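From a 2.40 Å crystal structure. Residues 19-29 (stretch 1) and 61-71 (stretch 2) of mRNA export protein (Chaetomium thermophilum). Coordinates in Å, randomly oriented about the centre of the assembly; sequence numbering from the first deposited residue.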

# COMPACT_ATOMS: atom_id res chain seq x y z
N LYS A 19 -7.22 -2.27 21.81
CA LYS A 19 -7.36 -2.45 20.37
C LYS A 19 -6.07 -2.10 19.63
O LYS A 19 -5.28 -1.28 20.10
CB LYS A 19 -8.51 -1.60 19.84
CG LYS A 19 -9.89 -2.09 20.26
CD LYS A 19 -10.37 -3.23 19.38
CE LYS A 19 -11.84 -3.54 19.62
NZ LYS A 19 -12.38 -4.52 18.63
N THR A 20 -5.87 -2.74 18.48
CA THR A 20 -4.67 -2.54 17.68
C THR A 20 -5.04 -2.50 16.20
O THR A 20 -6.01 -3.13 15.78
CB THR A 20 -3.63 -3.65 17.93
OG1 THR A 20 -3.38 -3.77 19.33
CG2 THR A 20 -2.33 -3.36 17.20
N VAL A 21 -4.26 -1.76 15.41
CA VAL A 21 -4.49 -1.66 13.97
C VAL A 21 -3.46 -2.49 13.21
O VAL A 21 -2.26 -2.39 13.46
CB VAL A 21 -4.42 -0.19 13.49
CG1 VAL A 21 -4.65 -0.10 11.99
CG2 VAL A 21 -5.45 0.65 14.23
N ILE A 22 -3.95 -3.32 12.29
CA ILE A 22 -3.08 -4.14 11.45
C ILE A 22 -3.23 -3.75 9.98
O ILE A 22 -4.35 -3.59 9.49
CB ILE A 22 -3.41 -5.65 11.61
CG1 ILE A 22 -3.24 -6.08 13.07
CG2 ILE A 22 -2.54 -6.50 10.69
CD1 ILE A 22 -1.82 -5.98 13.60
N LYS A 23 -2.10 -3.62 9.30
CA LYS A 23 -2.08 -3.35 7.87
C LYS A 23 -1.59 -4.59 7.11
O LYS A 23 -0.56 -5.17 7.46
CB LYS A 23 -1.18 -2.16 7.56
CG LYS A 23 -1.70 -0.84 8.10
CD LYS A 23 -0.81 0.35 7.73
CE LYS A 23 -0.68 0.55 6.22
NZ LYS A 23 0.16 1.73 5.90
N ILE A 24 -2.34 -4.98 6.08
CA ILE A 24 -2.00 -6.14 5.27
C ILE A 24 -1.80 -5.75 3.81
O ILE A 24 -2.64 -5.08 3.22
CB ILE A 24 -3.11 -7.22 5.35
CG1 ILE A 24 -3.36 -7.63 6.80
CG2 ILE A 24 -2.73 -8.44 4.51
CD1 ILE A 24 -4.58 -8.49 7.00
N LEU A 25 -0.67 -6.18 3.25
CA LEU A 25 -0.32 -5.89 1.87
C LEU A 25 -0.17 -7.18 1.07
O LEU A 25 0.33 -8.17 1.58
CB LEU A 25 0.98 -5.09 1.82
CG LEU A 25 1.39 -4.47 0.48
CD1 LEU A 25 0.34 -3.50 -0.04
CD2 LEU A 25 2.74 -3.78 0.63
N GLY A 26 -0.61 -7.15 -0.19
CA GLY A 26 -0.43 -8.27 -1.10
C GLY A 26 -1.72 -8.91 -1.59
O GLY A 26 -1.68 -9.83 -2.40
N LEU A 27 -2.86 -8.42 -1.11
CA LEU A 27 -4.15 -8.97 -1.52
C LEU A 27 -4.42 -8.64 -2.99
O LEU A 27 -5.04 -9.42 -3.71
CB LEU A 27 -5.28 -8.44 -0.64
CG LEU A 27 -6.67 -9.00 -0.94
CD1 LEU A 27 -6.73 -10.50 -0.69
CD2 LEU A 27 -7.73 -8.28 -0.12
N LYS A 28 -3.97 -7.46 -3.42
CA LYS A 28 -4.18 -7.01 -4.78
C LYS A 28 -3.46 -7.90 -5.78
O LYS A 28 -3.93 -8.11 -6.90
CB LYS A 28 -3.70 -5.56 -4.94
CG LYS A 28 -4.22 -4.85 -6.17
CD LYS A 28 -3.46 -3.56 -6.41
CE LYS A 28 -4.17 -2.65 -7.40
NZ LYS A 28 -3.36 -1.45 -7.74
N ASN A 29 -2.31 -8.44 -5.37
CA ASN A 29 -1.52 -9.31 -6.22
C ASN A 29 -2.05 -10.74 -6.24
O ASN A 29 -1.61 -11.57 -7.04
CB ASN A 29 -0.06 -9.32 -5.75
CG ASN A 29 0.49 -7.92 -5.55
OD1 ASN A 29 1.04 -7.61 -4.49
ND2 ASN A 29 0.34 -7.07 -6.55
N ILE A 61 -11.38 -3.30 6.37
CA ILE A 61 -11.67 -2.56 5.14
C ILE A 61 -10.53 -2.67 4.13
O ILE A 61 -9.39 -2.98 4.49
CB ILE A 61 -11.93 -1.06 5.42
CG1 ILE A 61 -10.76 -0.45 6.18
CG2 ILE A 61 -13.21 -0.87 6.22
CD1 ILE A 61 -10.70 1.05 6.08
N ILE A 62 -10.85 -2.43 2.86
CA ILE A 62 -9.84 -2.34 1.81
C ILE A 62 -9.67 -0.88 1.40
O ILE A 62 -10.59 -0.27 0.87
CB ILE A 62 -10.20 -3.18 0.56
CG1 ILE A 62 -10.16 -4.68 0.89
CG2 ILE A 62 -9.23 -2.90 -0.58
CD1 ILE A 62 -10.74 -5.57 -0.20
N ASP A 63 -8.48 -0.34 1.66
CA ASP A 63 -8.14 1.02 1.23
C ASP A 63 -6.82 1.02 0.47
O ASP A 63 -5.77 0.71 1.03
CB ASP A 63 -8.05 1.95 2.44
CG ASP A 63 -7.94 3.41 2.04
OD1 ASP A 63 -8.99 4.05 1.83
OD2 ASP A 63 -6.80 3.91 1.94
N GLY A 64 -6.89 1.36 -0.81
CA GLY A 64 -5.72 1.28 -1.67
C GLY A 64 -5.31 -0.16 -1.86
O GLY A 64 -6.15 -1.02 -2.12
N ASP A 65 -4.02 -0.43 -1.72
CA ASP A 65 -3.50 -1.78 -1.84
C ASP A 65 -3.52 -2.50 -0.50
O ASP A 65 -3.19 -3.69 -0.41
CB ASP A 65 -2.07 -1.77 -2.39
CG ASP A 65 -1.97 -1.09 -3.74
OD1 ASP A 65 -3.02 -0.90 -4.39
OD2 ASP A 65 -0.84 -0.77 -4.17
N TYR A 66 -3.92 -1.78 0.55
CA TYR A 66 -3.86 -2.31 1.91
C TYR A 66 -5.20 -2.83 2.41
O TYR A 66 -6.26 -2.35 1.99
CB TYR A 66 -3.36 -1.24 2.88
CG TYR A 66 -1.88 -0.95 2.79
CD1 TYR A 66 -0.95 -1.79 3.39
CD2 TYR A 66 -1.40 0.16 2.10
CE1 TYR A 66 0.40 -1.54 3.31
CE2 TYR A 66 -0.05 0.42 2.02
CZ TYR A 66 0.85 -0.43 2.63
OH TYR A 66 2.20 -0.17 2.56
N VAL A 67 -5.14 -3.81 3.30
CA VAL A 67 -6.29 -4.23 4.09
C VAL A 67 -6.05 -3.84 5.54
O VAL A 67 -5.02 -4.18 6.12
CB VAL A 67 -6.53 -5.75 3.99
CG1 VAL A 67 -7.65 -6.18 4.94
CG2 VAL A 67 -6.86 -6.15 2.56
N TRP A 68 -7.01 -3.12 6.12
CA TRP A 68 -6.89 -2.64 7.49
C TRP A 68 -7.76 -3.49 8.40
O TRP A 68 -8.90 -3.81 8.06
CB TRP A 68 -7.31 -1.17 7.59
CG TRP A 68 -6.48 -0.24 6.76
CD1 TRP A 68 -6.50 -0.11 5.40
CD2 TRP A 68 -5.52 0.71 7.24
NE1 TRP A 68 -5.60 0.85 5.00
CE2 TRP A 68 -4.98 1.37 6.11
CE3 TRP A 68 -5.05 1.06 8.51
CZ2 TRP A 68 -4.01 2.36 6.22
CZ3 TRP A 68 -4.08 2.04 8.61
CH2 TRP A 68 -3.57 2.68 7.47
N LEU A 69 -7.22 -3.88 9.55
CA LEU A 69 -7.96 -4.66 10.54
C LEU A 69 -7.79 -4.07 11.93
O LEU A 69 -6.68 -3.71 12.33
CB LEU A 69 -7.51 -6.12 10.53
CG LEU A 69 -7.72 -6.88 9.22
CD1 LEU A 69 -7.08 -8.26 9.32
CD2 LEU A 69 -9.19 -7.00 8.90
N LYS A 70 -8.89 -3.98 12.66
CA LYS A 70 -8.87 -3.53 14.05
C LYS A 70 -9.10 -4.73 14.97
O LYS A 70 -10.16 -5.36 14.93
CB LYS A 70 -9.94 -2.46 14.26
CG LYS A 70 -9.56 -1.38 15.26
CD LYS A 70 -10.55 -0.22 15.20
CE LYS A 70 -10.08 0.96 16.03
NZ LYS A 70 -11.21 1.88 16.38
N VAL A 71 -8.10 -5.04 15.79
CA VAL A 71 -8.12 -6.24 16.63
C VAL A 71 -7.49 -5.98 17.99
O VAL A 71 -6.77 -5.00 18.18
CB VAL A 71 -7.37 -7.41 15.95
CG1 VAL A 71 -8.02 -7.76 14.62
CG2 VAL A 71 -5.90 -7.06 15.75
O HOH W 1 -1.93 -5.49 -2.04

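The contact is built on an antiparallel pairing of strands 20–25 and 66–71, held by six backbone hydrogen bonds in three reciprocal pairs. At the centre, Ile22 N donates to Leu69 O (2.8 Å) and Leu69 N to Ile22 O (2.9 Å); one step along, Ile24 N to Val67 O and Val67 N to Ile24 O are both 2.8 Å. The outermost pair is less even. Val71 N reaches Thr20 O at 2.8 Å and is nearly linear, whereas Thr20 N to Val71 O is very short at 2.5 Å and bent to 136°. Alpha hydrogens approach the same carbonyls: Trp68 CA lies 3.4 Å from Ile22 O between two of the pairs, and Tyr66 CA 3.3 Å from Ile24 O just beyond the last.

Beyond Leu25 the chain turns away from this ladder, and a water takes over the bridging. Water 1 accepts from Gly26 N (2.8 Å) and Lys28 N (3.2 Å) and donates to Asp65 O (2.7 Å), linking backbone groups that do not bond directly. Gly26 itself has a phi of 118°, where a CB would be jammed against the preceding carbonyl oxygen. Nearby, the extended side chain of Lys28 forms a salt bridge with Asp65, but at 3.4 Å the hydrogen bond from Lys28 NZ to Asp65 OD1 is weak.

Lys23 supplies the most distinctive side-chain contact. It lies on the same face of the sheet as Tyr66 and Trp68, and its aliphatic chain crosses both rings: Lys23 CG sits 3.9 Å from the centroid of the Trp68 six-membered ring, and Lys23 CE 3.7 Å from that of Tyr66. The ammonium follows, with Lys23 NZ 4.1 Å from the Tyr66 ring centroid and 13° off its normal, a cation-pi arrangement. Leu25 CD1 covers the opposite face of Tyr66, 4.0 Å from the ring centroid, so the ring is sandwiched between lysine and leucine. Val21 instead meets Trp68 at its edge, Val21 CG1 lying 3.7 Å from Trp68 CE3.

The other face, carrying Thr20, Ile22, Ile24, Val67, Leu69 and Val71, is mostly aliphatic. Ile24 CD1 packs against Leu69 CD1 at 3.4 Å, and Ile22 CG1 against Val71 CG2 at 3.9 Å. Leu27, past the end of the strand, extends this packing: its CD2 lies 3.5 Å from Val67 CG2 and 4.1 Å from Ile62 CD1. Altogether the two stretches bury 1043 Å², summed over both sides.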